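Long-range contact in putative isochorismatase (Burkholderia xenovorans, PDB 3OQP), which probably acts as a hydrolase of the isochorismatase family, although its natural substrate is not established: residues V131-A143 / L169-W182. Sequence-based numbering, arbitrary orientation. Where two conformers were deposited one is given.
Sequences VHSGLAVEFLHDA and LQSRFAAVASTDEW
D142 OD1 is gripped twice by T179: the hydroxyl OG1 donates to it at 2.7 Å and T179 N at 3.1 Å, both on the syn side but from opposite faces of the carboxylate plane. The chi1 of D142 (63°) sets CG between its own backbone N and carbonyl carbon, which brings the carboxylate up to the first turn of helix 179-188, where the helix end would probably favour its negative charge. S178 and E181 form a capping box on that same end, and a water joins E181 OE1 to H141 NE2.

Leading into the turn at 141-143, strands 136-140 and 175-177 run parallel; four backbone hydrogen bonds tie them together, the first from A175 N to V137 O and the last, just past the strand, from H141 N to A177 O. On one face of the sheet L169 CD1 sits over the centre of the F139 ring, 3.7 Å from its centroid, while V176 CG1 lies at the ring edge. On the other face L140 CD2 packs 3.7 Å from W182 CB. Farther along that face, W182 NE1 makes a weak hydrogen bond of 3.0 Å to E138 OE1, with indole and carboxylate planes 87° apart; the same oxygen is hydrogen-bonded to the T113 hydroxyl, while OE2 forms a salt bridge with R7.

Strand 175-177 is the outermost strand at one edge of the chain's six-stranded parallel sheet, order 3-2-1-4-5-6, in the Rossmann-like alpha/beta fold of isochorismatase-type hydrolases.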
# COMPACT_ATOMS: atom_id res chain seq x y z
N VAL A 131 9.48 -2.47 4.64
CA VAL A 131 9.00 -3.36 5.72
C VAL A 131 9.31 -4.83 5.40
O VAL A 131 9.77 -5.57 6.26
CB VAL A 131 7.47 -3.17 5.98
CG1 VAL A 131 6.89 -4.31 6.88
CG2 VAL A 131 7.24 -1.77 6.51
N HIS A 132 9.03 -5.25 4.18
CA HIS A 132 9.21 -6.66 3.83
C HIS A 132 10.68 -7.02 3.61
O HIS A 132 11.01 -8.22 3.54
CB HIS A 132 8.36 -7.02 2.61
CG HIS A 132 6.92 -7.09 2.91
ND1 HIS A 132 6.08 -6.00 2.82
CD2 HIS A 132 6.16 -8.13 3.31
CE1 HIS A 132 4.87 -6.38 3.17
NE2 HIS A 132 4.89 -7.67 3.46
N SER A 133 11.56 -6.03 3.60
CA SER A 133 13.03 -6.21 3.59
C SER A 133 13.62 -6.26 5.01
O SER A 133 14.79 -6.51 5.19
CB SER A 133 13.75 -5.13 2.80
OG SER A 133 13.98 -3.94 3.55
N GLY A 134 12.81 -6.00 6.02
CA GLY A 134 13.30 -5.98 7.38
C GLY A 134 13.67 -4.65 8.00
O GLY A 134 14.18 -4.60 9.11
N LEU A 135 13.42 -3.57 7.30
CA LEU A 135 13.66 -2.23 7.88
C LEU A 135 12.46 -1.82 8.73
O LEU A 135 11.31 -2.14 8.38
CB LEU A 135 13.84 -1.21 6.77
CG LEU A 135 15.11 -1.27 5.95
CD1 LEU A 135 15.00 -0.36 4.73
CD2 LEU A 135 16.23 -0.81 6.89
N ALA A 136 12.73 -1.12 9.83
CA ALA A 136 11.69 -0.37 10.51
C ALA A 136 11.42 0.87 9.69
O ALA A 136 12.33 1.36 9.00
CB ALA A 136 12.16 -0.01 11.91
N VAL A 137 10.19 1.37 9.73
CA VAL A 137 9.82 2.51 8.92
C VAL A 137 9.11 3.52 9.81
O VAL A 137 8.35 3.14 10.73
CB VAL A 137 8.88 2.12 7.78
CG1 VAL A 137 8.41 3.39 6.98
CG2 VAL A 137 9.57 1.12 6.86
N GLU A 138 9.36 4.80 9.59
CA GLU A 138 8.65 5.90 10.20
C GLU A 138 8.02 6.72 9.06
O GLU A 138 8.57 6.81 7.94
CB GLU A 138 9.61 6.77 11.01
CG GLU A 138 10.24 5.97 12.15
CD GLU A 138 11.35 6.67 12.88
OE1 GLU A 138 12.08 7.47 12.26
OE2 GLU A 138 11.53 6.36 14.08
N PHE A 139 6.85 7.31 9.33
CA PHE A 139 6.10 8.11 8.32
C PHE A 139 5.67 9.40 8.98
O PHE A 139 4.98 9.35 10.03
CB PHE A 139 4.89 7.31 7.85
CG PHE A 139 3.98 8.03 6.89
CD1 PHE A 139 4.28 8.14 5.56
CD2 PHE A 139 2.79 8.58 7.34
CE1 PHE A 139 3.41 8.78 4.73
CE2 PHE A 139 1.94 9.23 6.42
CZ PHE A 139 2.28 9.35 5.15
N LEU A 140 6.13 10.53 8.44
CA LEU A 140 5.83 11.82 8.99
C LEU A 140 4.53 12.36 8.36
O LEU A 140 4.53 12.81 7.19
CB LEU A 140 7.01 12.78 8.83
CG LEU A 140 8.31 12.24 9.44
CD1 LEU A 140 9.42 13.30 9.45
CD2 LEU A 140 8.12 11.56 10.81
N HIS A 141 3.43 12.29 9.13
CA HIS A 141 2.09 12.49 8.55
C HIS A 141 1.89 13.95 8.10
O HIS A 141 0.95 14.25 7.37
CB HIS A 141 0.99 12.04 9.49
CG HIS A 141 0.96 12.81 10.75
ND1 HIS A 141 0.57 14.12 10.78
CD2 HIS A 141 1.29 12.45 12.00
CE1 HIS A 141 0.57 14.50 12.05
NE2 HIS A 141 1.05 13.53 12.80
N ASP A 142 2.72 14.86 8.58
CA ASP A 142 2.59 16.29 8.29
C ASP A 142 3.65 16.78 7.30
O ASP A 142 3.74 17.98 7.01
CB ASP A 142 2.56 17.07 9.60
CG ASP A 142 3.84 16.94 10.39
OD1 ASP A 142 4.78 16.31 9.94
OD2 ASP A 142 3.82 17.47 11.54
N ALA A 143 4.46 15.83 6.75
CA ALA A 143 5.50 16.08 5.76
C ALA A 143 5.31 15.22 4.53
O ALA A 143 6.26 14.98 3.79
CB ALA A 143 6.85 15.88 6.40
N LEU A 169 -1.06 2.62 8.00
CA LEU A 169 0.39 2.54 8.23
C LEU A 169 0.66 2.32 9.72
O LEU A 169 1.47 1.48 10.11
CB LEU A 169 1.08 3.77 7.75
CG LEU A 169 1.25 3.85 6.23
CD1 LEU A 169 1.72 5.28 5.91
CD2 LEU A 169 2.19 2.83 5.63
N GLN A 170 0.02 3.11 10.56
CA GLN A 170 0.21 3.00 12.03
C GLN A 170 -0.16 1.63 12.55
O GLN A 170 0.44 1.16 13.53
CB GLN A 170 -0.49 4.13 12.76
CG GLN A 170 -0.33 4.11 14.25
CD GLN A 170 1.07 4.39 14.74
OE1 GLN A 170 1.92 4.78 13.97
NE2 GLN A 170 1.33 4.18 16.01
N SER A 171 -1.12 0.98 11.93
CA SER A 171 -1.59 -0.34 12.40
C SER A 171 -0.58 -1.45 12.17
O SER A 171 -0.74 -2.50 12.82
CB SER A 171 -2.89 -0.77 11.73
OG SER A 171 -2.65 -1.12 10.35
N ARG A 172 0.38 -1.29 11.28
CA ARG A 172 1.21 -2.41 10.91
C ARG A 172 2.55 -2.07 10.29
O ARG A 172 3.51 -2.82 10.50
CB ARG A 172 0.39 -3.28 9.93
CG ARG A 172 1.16 -4.46 9.34
CD ARG A 172 1.47 -5.48 10.47
NE ARG A 172 2.31 -6.62 10.04
CZ ARG A 172 3.64 -6.61 9.93
NH1 ARG A 172 4.36 -5.50 10.11
NH2 ARG A 172 4.29 -7.72 9.61
N PHE A 173 2.63 -1.01 9.47
CA PHE A 173 3.77 -0.83 8.62
C PHE A 173 4.82 0.18 9.10
O PHE A 173 5.99 0.06 8.75
CB PHE A 173 3.32 -0.43 7.21
CG PHE A 173 2.46 -1.47 6.54
CD1 PHE A 173 3.05 -2.48 5.86
CD2 PHE A 173 1.07 -1.50 6.67
CE1 PHE A 173 2.30 -3.49 5.28
CE2 PHE A 173 0.33 -2.47 6.08
CZ PHE A 173 0.94 -3.47 5.39
N ALA A 174 4.44 1.18 9.86
CA ALA A 174 5.33 2.28 10.18
C ALA A 174 4.92 2.90 11.49
O ALA A 174 3.75 2.76 11.94
CB ALA A 174 5.24 3.36 9.07
N ALA A 175 5.86 3.59 12.14
CA ALA A 175 5.54 4.52 13.20
C ALA A 175 5.21 5.84 12.55
O ALA A 175 6.07 6.48 11.93
CB ALA A 175 6.70 4.70 14.14
N VAL A 176 3.93 6.22 12.74
CA VAL A 176 3.37 7.46 12.17
C VAL A 176 3.49 8.56 13.20
O VAL A 176 3.05 8.38 14.35
CB VAL A 176 1.94 7.26 11.72
CG1 VAL A 176 1.29 8.59 11.20
CG2 VAL A 176 1.81 6.13 10.67
N ALA A 177 4.10 9.69 12.87
CA ALA A 177 4.36 10.75 13.85
C ALA A 177 4.44 12.07 13.20
O ALA A 177 4.61 12.17 11.97
CB ALA A 177 5.65 10.46 14.65
N SER A 178 4.39 13.14 13.96
CA SER A 178 4.62 14.46 13.44
C SER A 178 6.12 14.69 13.26
O SER A 178 6.95 14.03 13.88
CB SER A 178 4.05 15.52 14.36
OG SER A 178 4.78 15.55 15.59
N THR A 179 6.42 15.71 12.48
CA THR A 179 7.81 16.14 12.32
C THR A 179 8.41 16.59 13.65
O THR A 179 9.53 16.24 13.97
CB THR A 179 7.88 17.24 11.24
OG1 THR A 179 7.48 16.70 9.97
CG2 THR A 179 9.31 17.78 11.08
N ASP A 180 7.60 17.27 14.49
CA ASP A 180 8.10 17.70 15.79
C ASP A 180 8.51 16.47 16.65
O ASP A 180 9.59 16.46 17.28
CB ASP A 180 7.05 18.46 16.61
CG ASP A 180 6.40 19.62 15.90
OD1 ASP A 180 7.12 20.41 15.24
OD2 ASP A 180 5.13 19.76 16.08
N GLU A 181 7.64 15.46 16.62
CA GLU A 181 7.83 14.20 17.32
C GLU A 181 9.08 13.45 16.87
O GLU A 181 9.84 12.94 17.68
CB GLU A 181 6.57 13.34 17.15
CG GLU A 181 5.40 13.86 17.95
CD GLU A 181 4.06 13.17 17.76
OE1 GLU A 181 3.69 12.54 16.73
OE2 GLU A 181 3.30 13.31 18.75
N TRP A 182 9.32 13.44 15.57
CA TRP A 182 10.50 12.80 14.96
C TRP A 182 11.77 13.51 15.37
O TRP A 182 12.75 12.86 15.79
CB TRP A 182 10.38 12.75 13.44
CG TRP A 182 11.50 12.03 12.84
CD1 TRP A 182 11.67 10.69 12.86
CD2 TRP A 182 12.60 12.61 12.13
NE1 TRP A 182 12.83 10.39 12.17
CE2 TRP A 182 13.42 11.55 11.71
CE3 TRP A 182 12.98 13.92 11.79
CZ2 TRP A 182 14.57 11.76 10.95
CZ3 TRP A 182 14.13 14.12 11.05
CH2 TRP A 182 14.93 13.05 10.68
O HOH W 1 8.07 -0.35 10.66
O HOH W 2 1.21 13.04 15.54